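Local coordinates for lysozyme inhibitor LprI-like N-terminal domain-containing protein (Burkholderia thailandensis, PDB 6AR7) that is of unknown function but carries LprI-type sequence and so may be related to proteins that inhibit lysozyme, at residues M30-L34 against C48-A52; V100-T104 against R219-N225; C151-C157 against E203-V207. All blocks are in the same frame, centred on the assembly; numbering follows the deposited sequence. Where two conformers were deposited one is given.

Contact 1 of 3, residues M30-L34 against C48-A52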
loop_
_atom_site.group_PDB
_atom_site.type_symbol
_atom_site.label_atom_id
_atom_site.label_comp_id
_atom_site.label_asym_id
_atom_site.label_seq_id
_atom_site.Cartn_x
_atom_site.Cartn_y
_atom_site.Cartn_z
HETATM N N MSE A 30 -9.476 -16.552 4.009
HETATM C CA MSE A 30 -10.393 -15.453 4.290
HETATM C C MSE A 30 -11.765 -15.703 3.664
HETATM O O MSE A 30 -12.799 -15.463 4.284
HETATM C CB MSE A 30 -9.839 -14.138 3.775
HETATM C CG MSE A 30 -10.678 -12.951 4.186
HETATM SE SE MSE A 30 -9.972 -11.346 3.330
HETATM C CE MSE A 30 -10.881 -11.495 1.609
ATOM N N ARG A 31 -11.743 -16.214 2.431
ATOM C CA ARG A 31 -12.968 -16.584 1.726
ATOM C C ARG A 31 -13.776 -17.606 2.523
ATOM O O ARG A 31 -14.986 -17.453 2.717
ATOM C CB ARG A 31 -12.578 -17.131 0.351
ATOM C CG ARG A 31 -13.593 -16.988 -0.733
ATOM C CD ARG A 31 -12.933 -17.227 -2.098
ATOM N NE ARG A 31 -12.044 -16.119 -2.479
ATOM C CZ ARG A 31 -11.221 -16.131 -3.527
ATOM N NH1 ARG A 31 -11.164 -17.190 -4.322
ATOM N NH2 ARG A 31 -10.454 -15.081 -3.784
ATOM N N GLN A 32 -13.115 -18.670 2.980
ATOM C CA GLN A 32 -13.782 -19.642 3.832
ATOM C C GLN A 32 -14.235 -18.995 5.141
ATOM O O GLN A 32 -15.332 -19.266 5.624
ATOM C CB GLN A 32 -12.837 -20.810 4.098
ATOM C CG GLN A 32 -12.519 -21.582 2.844
ATOM C CD GLN A 32 -11.356 -22.521 3.010
ATOM O OE1 GLN A 32 -10.433 -22.262 3.776
ATOM N NE2 GLN A 32 -11.390 -23.621 2.286
ATOM N N CYS A 33 -13.415 -18.110 5.705
ATOM C CA CYS A 33 -13.792 -17.452 6.953
ATOM C C CYS A 33 -15.065 -16.619 6.779
ATOM O O CYS A 33 -15.993 -16.715 7.592
ATOM C CB CYS A 33 -12.632 -16.581 7.439
ATOM S SG CYS A 33 -12.885 -15.721 9.013
ATOM N N LEU A 34 -15.142 -15.823 5.698
ATOM C CA LEU A 34 -16.313 -14.963 5.469
ATOM C C LEU A 34 -17.586 -15.767 5.289
ATOM O O LEU A 34 -18.682 -15.204 5.418
ATOM C CB LEU A 34 -16.126 -14.060 4.229
ATOM C CG LEU A 34 -14.969 -13.070 4.331
ATOM C CD1 LEU A 34 -14.628 -12.420 2.962
ATOM C CD2 LEU A 34 -15.297 -12.034 5.373
ATOM N N CYS A 48 -12.755 -11.413 9.988
ATOM C CA CYS A 48 -12.082 -12.233 8.979
ATOM C C CYS A 48 -11.042 -11.409 8.227
ATOM O O CYS A 48 -9.918 -11.873 7.995
ATOM C CB CYS A 48 -13.082 -12.818 8.001
ATOM S SG CYS A 48 -14.184 -14.109 8.627
HETATM N N MSE A 49 -11.389 -10.174 7.868
HETATM C CA MSE A 49 -10.476 -9.344 7.096
HETATM C C MSE A 49 -9.293 -8.945 7.937
HETATM O O MSE A 49 -8.168 -8.918 7.440
HETATM C CB MSE A 49 -11.209 -8.104 6.555
HETATM C CG MSE A 49 -12.398 -8.503 5.722
HETATM SE SE MSE A 49 -13.655 -6.988 5.363
HETATM C CE MSE A 49 -12.332 -6.079 4.286
ATOM N N ASP A 50 -9.545 -8.641 9.217
ATOM C CA ASP A 50 -8.443 -8.293 10.104
ATOM C C ASP A 50 -7.496 -9.480 10.301
ATOM O O ASP A 50 -6.274 -9.297 10.374
ATOM C CB ASP A 50 -8.982 -7.785 11.448
ATOM C CG ASP A 50 -9.598 -6.378 11.353
ATOM O OD1 ASP A 50 -9.294 -5.637 10.391
ATOM O OD2 ASP A 50 -10.384 -6.012 12.250
ATOM N N GLU A 51 -8.032 -10.698 10.380
ATOM C CA GLU A 51 -7.169 -11.876 10.500
ATOM C C GLU A 51 -6.335 -12.072 9.232
ATOM O O GLU A 51 -5.149 -12.411 9.304
ATOM C CB GLU A 51 -8.017 -13.117 10.794
ATOM C CG GLU A 51 -8.475 -13.208 12.256
ATOM C CD GLU A 51 -9.672 -14.117 12.454
ATOM O OE1 GLU A 51 -10.174 -14.673 11.456
ATOM O OE2 GLU A 51 -10.121 -14.268 13.616
ATOM N N ALA A 52 -6.943 -11.844 8.063
ATOM C CA ALA A 52 -6.205 -11.923 6.805
ATOM C C ALA A 52 -5.100 -10.877 6.762
ATOM O O ALA A 52 -3.973 -11.155 6.329
ATOM C CB ALA A 52 -7.178 -11.741 5.632
#
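Cys33 and Cys48 reach out to each other and close a disulfide, SG to SG 2.1 Å, that fastens the short helix 25-34 along helix 42-70. The two segments run nearly antiparallel, 162° between their directions, with 9.4 Å between axes at closest approach. The halves of the bridge differ in shape: SG of Cys33 is trans to its own backbone N (chi1 -178°), whereas SG of Cys48 lies beside its N and opposite its carbonyl carbon. Rotation about the S-S bond, -83°, is close to the relaxed right angle, so the link shows no sign of torsional strain.

Apolar side chains pack along one flank of the bridge. Met30, a selenomethionine in the crystal, extends as far as SE before its terminal methyl bends away. Its SE rests on the methyl of Ala52, 3.6 Å from CB; this small residue, one turn after Cys48, forms the floor of a shallow hollow. The backbone carbonyl of Cys48, its O 4.0 Å from Met30 CG, and the side chain of Met49, its CG 4.4 Å from Met30 SE, border it. Leu118 of helix 107-136 touches both Met30 and Ala52 and adds a third helix to the packing. On the same flank as Met30, Leu34 sets its CD2 branch against Cys48 CB at 3.5 Å. On the other flank stands Glu51, whose OE1 is 3.8 Å from Cys33 SG and whose OE2 pairs with Arg39, a residue that also touches both cysteines.

No hydrogen bond joins the two segments. A covalent link and apolar fit do the holding, and the oxidised cysteines are consistent with a protein exported, by its signal sequence, to an oxidising compartment.

Contact 2 of 3, residues V100-T104 against R219-N225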
loop_
_atom_site.group_PDB
_atom_site.type_symbol
_atom_site.label_atom_id
_atom_site.label_comp_id
_atom_site.label_asym_id
_atom_site.label_seq_id
_atom_site.Cartn_x
_atom_site.Cartn_y
_atom_site.Cartn_z
ATOM N N VAL A 100 -10.565 10.250 8.121
ATOM C CA VAL A 100 -11.593 10.212 7.086
ATOM C C VAL A 100 -12.826 9.462 7.581
ATOM O O VAL A 100 -13.954 9.951 7.473
ATOM C CB VAL A 100 -11.042 9.598 5.784
ATOM C CG1 VAL A 100 -12.192 9.230 4.844
ATOM C CG2 VAL A 100 -10.101 10.597 5.092
ATOM N N TYR A 101 -12.638 8.263 8.126
ATOM C CA TYR A 101 -13.795 7.428 8.411
ATOM C C TYR A 101 -14.497 7.755 9.721
ATOM O O TYR A 101 -15.639 7.320 9.910
ATOM C CB TYR A 101 -13.393 5.956 8.375
ATOM C CG TYR A 101 -13.248 5.456 6.961
ATOM C CD1 TYR A 101 -14.367 5.061 6.234
ATOM C CD2 TYR A 101 -12.005 5.382 6.351
ATOM C CE1 TYR A 101 -14.244 4.585 4.935
ATOM C CE2 TYR A 101 -11.869 4.906 5.049
ATOM C CZ TYR A 101 -12.989 4.508 4.355
ATOM O OH TYR A 101 -12.860 4.046 3.077
ATOM N N GLU A 102 -13.881 8.529 10.612
ATOM C CA GLU A 102 -14.625 8.956 11.790
ATOM C C GLU A 102 -15.675 10.008 11.457
ATOM O O GLU A 102 -16.500 10.331 12.314
ATOM C CB GLU A 102 -13.671 9.481 12.863
ATOM C CG GLU A 102 -13.035 10.831 12.535
ATOM C CD GLU A 102 -12.213 11.381 13.695
ATOM O OE1 GLU A 102 -12.198 10.734 14.770
ATOM O OE2 GLU A 102 -11.581 12.453 13.531
ATOM N N THR A 103 -15.681 10.547 10.241
ATOM C CA THR A 103 -16.742 11.459 9.831
ATOM C C THR A 103 -17.898 10.739 9.150
ATOM O O THR A 103 -18.812 11.411 8.658
ATOM C CB THR A 103 -16.199 12.548 8.888
ATOM O OG1 THR A 103 -15.975 11.994 7.583
ATOM C CG2 THR A 103 -14.889 13.117 9.408
ATOM N N THR A 104 -17.858 9.402 9.094
ATOM C CA THR A 104 -18.835 8.547 8.430
ATOM C C THR A 104 -19.652 7.769 9.448
ATOM O O THR A 104 -19.295 7.676 10.626
ATOM C CB THR A 104 -18.151 7.525 7.509
ATOM O OG1 THR A 104 -17.499 6.511 8.299
ATOM C CG2 THR A 104 -17.125 8.197 6.641
ATOM N N ARG A 219 -11.040 7.479 -3.336
ATOM C CA ARG A 219 -12.032 6.942 -2.422
ATOM C C ARG A 219 -12.187 7.839 -1.211
ATOM O O ARG A 219 -13.311 8.105 -0.773
ATOM C CB ARG A 219 -11.656 5.520 -1.992
ATOM C CG ARG A 219 -12.608 4.953 -0.977
ATOM C CD ARG A 219 -12.362 3.441 -0.744
ATOM N NE ARG A 219 -12.364 2.711 -2.014
ATOM C CZ ARG A 219 -13.460 2.362 -2.683
ATOM N NH1 ARG A 219 -14.661 2.660 -2.201
ATOM N NH2 ARG A 219 -13.355 1.716 -3.839
ATOM N N PHE A 220 -11.069 8.324 -0.660
ATOM C CA PHE A 220 -11.151 9.258 0.455
ATOM C C PHE A 220 -11.985 10.468 0.078
ATOM O O PHE A 220 -12.822 10.932 0.860
ATOM C CB PHE A 220 -9.757 9.720 0.864
ATOM C CG PHE A 220 -9.010 8.749 1.696
ATOM C CD1 PHE A 220 -9.674 7.803 2.443
ATOM C CD2 PHE A 220 -7.627 8.782 1.730
ATOM C CE1 PHE A 220 -8.975 6.933 3.223
ATOM C CE2 PHE A 220 -6.917 7.897 2.508
ATOM C CZ PHE A 220 -7.593 6.967 3.250
ATOM N N SER A 221 -11.725 11.025 -1.109
ATOM C CA SER A 221 -12.410 12.247 -1.511
ATOM C C SER A 221 -13.907 12.024 -1.638
ATOM O O SER A 221 -14.689 12.953 -1.419
ATOM C CB SER A 221 -11.843 12.771 -2.832
ATOM O OG SER A 221 -12.277 11.955 -3.906
ATOM N N GLU A 222 -14.320 10.797 -1.955
ATOM C CA GLU A 222 -15.734 10.454 -2.053
ATOM C C GLU A 222 -16.326 10.040 -0.717
ATOM O O GLU A 222 -17.546 9.864 -0.614
ATOM C CB GLU A 222 -15.932 9.313 -3.052
ATOM C CG GLU A 222 -15.509 9.643 -4.470
ATOM C CD GLU A 222 -15.327 8.389 -5.315
ATOM O OE1 GLU A 222 -15.157 7.294 -4.728
ATOM O OE2 GLU A 222 -15.338 8.489 -6.559
ATOM N N THR A 223 -15.501 9.908 0.308
ATOM C CA THR A 223 -15.934 9.395 1.593
ATOM C C THR A 223 -15.979 10.457 2.677
ATOM O O THR A 223 -16.956 10.520 3.424
ATOM C CB THR A 223 -14.999 8.255 2.033
ATOM O OG1 THR A 223 -15.030 7.200 1.058
ATOM C CG2 THR A 223 -15.425 7.710 3.381
ATOM N N VAL A 224 -14.953 11.310 2.767
ATOM C CA VAL A 224 -14.864 12.236 3.883
ATOM C C VAL A 224 -16.059 13.170 3.861
ATOM O O VAL A 224 -16.562 13.555 2.796
ATOM C CB VAL A 224 -13.540 13.025 3.856
ATOM C CG1 VAL A 224 -13.557 14.125 2.762
ATOM C CG2 VAL A 224 -13.262 13.626 5.238
ATOM N N ASN A 225 -16.540 13.505 5.059
ATOM C CA ASN A 225 -17.715 14.344 5.268
ATOM C C ASN A 225 -17.301 15.504 6.163
ATOM O O ASN A 225 -16.964 15.298 7.333
ATOM C CB ASN A 225 -18.851 13.533 5.894
ATOM C CG ASN A 225 -20.138 14.319 6.001
ATOM O OD1 ASN A 225 -20.244 15.425 5.476
ATOM N ND2 ASN A 225 -21.123 13.754 6.694
HETATM O O HOH W 1 -14.998 4.500 1.790
#
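Mainly apolar packing, finished by one side-chain-to-backbone hydrogen bond, joins Val100-Thr104, the last part of helix 73-101 and the residues after it, to Arg219-Asn225, the last part of helix 203-223 and the tail after it. Val100 enters with both branches. CG2 sits over one face of the Phe220 ring, 4.2 Å from its centroid and 24° off the normal, a CH-pi contact, while CG1 lies 3.8 Å from Phe220 CD1 and also reaches Thr223 and Val224. Tyr101 meets the same ring at its edge: Tyr101 CE2 lies near the Phe220 plane, 4.0 Å from Phe220 CE1, and the two side chains cross at about a right angle. Thr223 offers its methyl to two neighbours, with CG2 3.7 Å from Tyr101 CE1 and close to the methyl of Thr104. In this all-helical fold, Phe220 is further enclosed by Met116 of helix 107-136 and Leu171 of helix 155-174, so the ring sits where several helices converge.

Polar groups secure the margins. A water links Tyr101 OH to Thr223 OG1, to which it donates at 2.8 Å; that hydroxyl spends its own proton on Arg219 O. Thr103 OG1 is placed between its backbone N and carbonyl carbon (chi1 75°), from where it donates to Val100 O at 2.9 Å and accepts from Asn225 N at 3.0 Å (N-H...O 152°). One hydroxyl thus bonds both to Val100 O, in helix 73-101, and to the C-terminal tail. In the type I turn Tyr101-Thr104, Thr104 OG1 joins its own N in bonding to Tyr101 O.

Contact 3 of 3, residues C151-C157 against E203-V207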
loop_
_atom_site.group_PDB
_atom_site.type_symbol
_atom_site.label_atom_id
_atom_site.label_comp_id
_atom_site.label_asym_id
_atom_site.label_seq_id
_atom_site.Cartn_x
_atom_site.Cartn_y
_atom_site.Cartn_z
ATOM N N CYS A 151 9.866 11.276 -13.744
ATOM C CA CYS A 151 8.524 10.787 -14.024
ATOM C C CYS A 151 7.948 11.404 -15.291
ATOM O O CYS A 151 7.190 10.752 -16.015
ATOM C CB CYS A 151 7.643 11.072 -12.805
ATOM S SG CYS A 151 5.920 10.555 -12.882
HETATM N N MSE A 152 8.352 12.621 -15.610
HETATM C CA MSE A 152 7.718 13.302 -16.726
HETATM C C MSE A 152 8.172 12.794 -18.099
HETATM O O MSE A 152 7.528 13.099 -19.083
HETATM C CB MSE A 152 7.943 14.805 -16.624
HETATM C CG MSE A 152 9.371 15.234 -16.744
HETATM SE SE MSE A 152 9.444 17.163 -16.856
HETATM C CE MSE A 152 7.567 17.493 -17.250
ATOM N N ARG A 153 9.222 11.965 -18.161
ATOM C CA ARG A 153 9.578 11.339 -19.433
ATOM C C ARG A 153 8.549 10.300 -19.848
ATOM O O ARG A 153 8.476 9.939 -21.030
ATOM C CB ARG A 153 10.949 10.661 -19.385
ATOM C CG ARG A 153 12.091 11.570 -19.039
ATOM C CD ARG A 153 13.450 11.005 -19.480
ATOM N NE ARG A 153 13.560 10.998 -20.937
ATOM C CZ ARG A 153 14.706 11.038 -21.612
ATOM N NH1 ARG A 153 15.865 11.081 -20.970
ATOM N NH2 ARG A 153 14.690 11.032 -22.937
ATOM N N ASP A 154 7.811 9.758 -18.892
ATOM C CA ASP A 154 6.896 8.656 -19.133
ATOM C C ASP A 154 5.471 9.188 -19.008
ATOM O O ASP A 154 5.008 9.479 -17.899
ATOM C CB ASP A 154 7.187 7.527 -18.141
ATOM C CG ASP A 154 6.202 6.359 -18.246
ATOM O OD1 ASP A 154 5.400 6.292 -19.199
ATOM O OD2 ASP A 154 6.216 5.503 -17.341
ATOM N N ALA A 155 4.762 9.267 -20.139
ATOM C CA ALA A 155 3.381 9.745 -20.113
ATOM C C ALA A 155 2.510 8.951 -19.132
ATOM O O ALA A 155 1.611 9.524 -18.499
ATOM C CB ALA A 155 2.785 9.701 -21.525
ATOM N N ALA A 156 2.770 7.650 -18.961
ATOM C CA ALA A 156 2.003 6.877 -17.977
ATOM C C ALA A 156 2.229 7.392 -16.558
ATOM O O ALA A 156 1.275 7.548 -15.775
ATOM C CB ALA A 156 2.363 5.390 -18.072
ATOM N N CYS A 157 3.488 7.672 -16.215
ATOM C CA CYS A 157 3.824 8.198 -14.899
ATOM C C CYS A 157 3.255 9.599 -14.718
ATOM O O CYS A 157 2.674 9.914 -13.671
ATOM C CB CYS A 157 5.351 8.198 -14.731
ATOM S SG CYS A 157 5.940 8.494 -13.048
ATOM N N GLU A 203 9.518 0.381 -14.541
ATOM C CA GLU A 203 8.745 1.591 -14.782
ATOM C C GLU A 203 7.256 1.312 -14.644
ATOM O O GLU A 203 6.511 2.140 -14.109
ATOM C CB GLU A 203 9.076 2.171 -16.164
ATOM C CG GLU A 203 8.362 3.497 -16.454
ATOM C CD GLU A 203 8.864 4.676 -15.598
ATOM O OE1 GLU A 203 9.904 4.546 -14.913
ATOM O OE2 GLU A 203 8.210 5.745 -15.608
ATOM N N GLY A 204 6.806 0.139 -15.101
ATOM C CA GLY A 204 5.398 -0.206 -14.969
ATOM C C GLY A 204 4.949 -0.294 -13.521
ATOM O O GLY A 204 3.879 0.205 -13.163
ATOM N N GLU A 205 5.772 -0.903 -12.663
ATOM C CA GLU A 205 5.442 -0.966 -11.238
ATOM C C GLU A 205 5.510 0.408 -10.589
ATOM O O GLU A 205 4.753 0.693 -9.652
ATOM C CB GLU A 205 6.374 -1.944 -10.516
ATOM C CG GLU A 205 6.378 -3.324 -11.151
ATOM C CD GLU A 205 6.719 -4.431 -10.180
ATOM O OE1 GLU A 205 6.266 -4.364 -9.022
ATOM O OE2 GLU A 205 7.432 -5.375 -10.570
ATOM N N ARG A 206 6.434 1.256 -11.044
ATOM C CA ARG A 206 6.460 2.634 -10.570
ATOM C C ARG A 206 5.121 3.322 -10.850
ATOM O O ARG A 206 4.524 3.932 -9.959
ATOM C CB ARG A 206 7.630 3.366 -11.228
ATOM C CG ARG A 206 7.711 4.856 -10.954
ATOM C CD ARG A 206 8.724 5.488 -11.916
ATOM N NE ARG A 206 9.163 6.801 -11.441
ATOM C CZ ARG A 206 10.054 7.567 -12.061
ATOM N NH1 ARG A 206 10.601 7.153 -13.200
ATOM N NH2 ARG A 206 10.391 8.748 -11.548
ATOM N N VAL A 207 4.609 3.173 -12.071
ATOM C CA VAL A 207 3.308 3.736 -12.421
ATOM C C VAL A 207 2.204 3.151 -11.545
ATOM O O VAL A 207 1.318 3.875 -11.076
ATOM C CB VAL A 207 3.024 3.513 -13.918
ATOM C CG1 VAL A 207 1.600 3.971 -14.290
ATOM C CG2 VAL A 207 4.082 4.265 -14.773
#
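Two acids, Asp154 and Glu203, approach from opposite directions, their carboxylate planes inclined to each other, and bring OD2 and OE2 to 2.7 Å, close enough that one carboxyl probably carries a proton. Each has another task for its second oxygen. Asp154 occupies the N-cap of helix 155-174: its OD1 accepts from Ala156 N at 3.0 Å, met from well above the carboxylate plane (61° out of it). The positive end of that helix may ease the crowding of negative charge. Glu203 starts out trans to its backbone N and then folds at chi2 (69°), which brings its carboxylate within reach of Arg206.

The salt bridge is internal to helix 203-223 and holds Glu203 and Arg206 in place beside the other segment. Arg206 NH1 donates to Glu203 OE1 at 3.2 Å in an almost straight bond (166°), lying in the guanidinium plane and using the syn lone pair of the oxygen. NH1 also bonds to Arg149 O, so the group is held from the chain before Cys151 as well.

Sulfur and flat group make up the third kind of contact. The disulfide between Cys151 SG and Cys157 SG, 2.1 Å, lies against Arg206: Cys157 SG is over one face of the guanidinium, toward its rim, 4.0 Å from NE, and Cys151 CA covers the same face.

Apolar contact comes from Val207. Its CG2 branch rests against the first turn of helix 155-174, 3.9 Å from Ala156 CB and 4.1 Å from Cys157 CB. The same methyl also touches a carboxylate oxygen, Asp154 OD2, at 3.6 Å.

The whole is a capped helix start: a 3-10 turn is tied by a disulfide to the first turn of the helix it precedes, and that start packs beside the beginning of another helix in an all-helical fold.

The three contacts lie in widely separated parts of one all-helical chain. Both segments of contact 1 come earlier in the chain than either segment of contact 2; their centres are 24 Å apart, and helices 42-70 and 73-101 connect them in sequence. Contacts 2 and 3 share helix 203-223: contact 3 involves its beginning and contact 2 its last part, with centres 29 Å apart and nearest atoms about 15 Å apart. Contacts 1 and 3 lie on opposite sides of the chain centre, 34 Å between centres, and each contains one of the two disulfides, in separate LprI-type sequence regions. With the function unassigned, the contacts cannot be related to an active site.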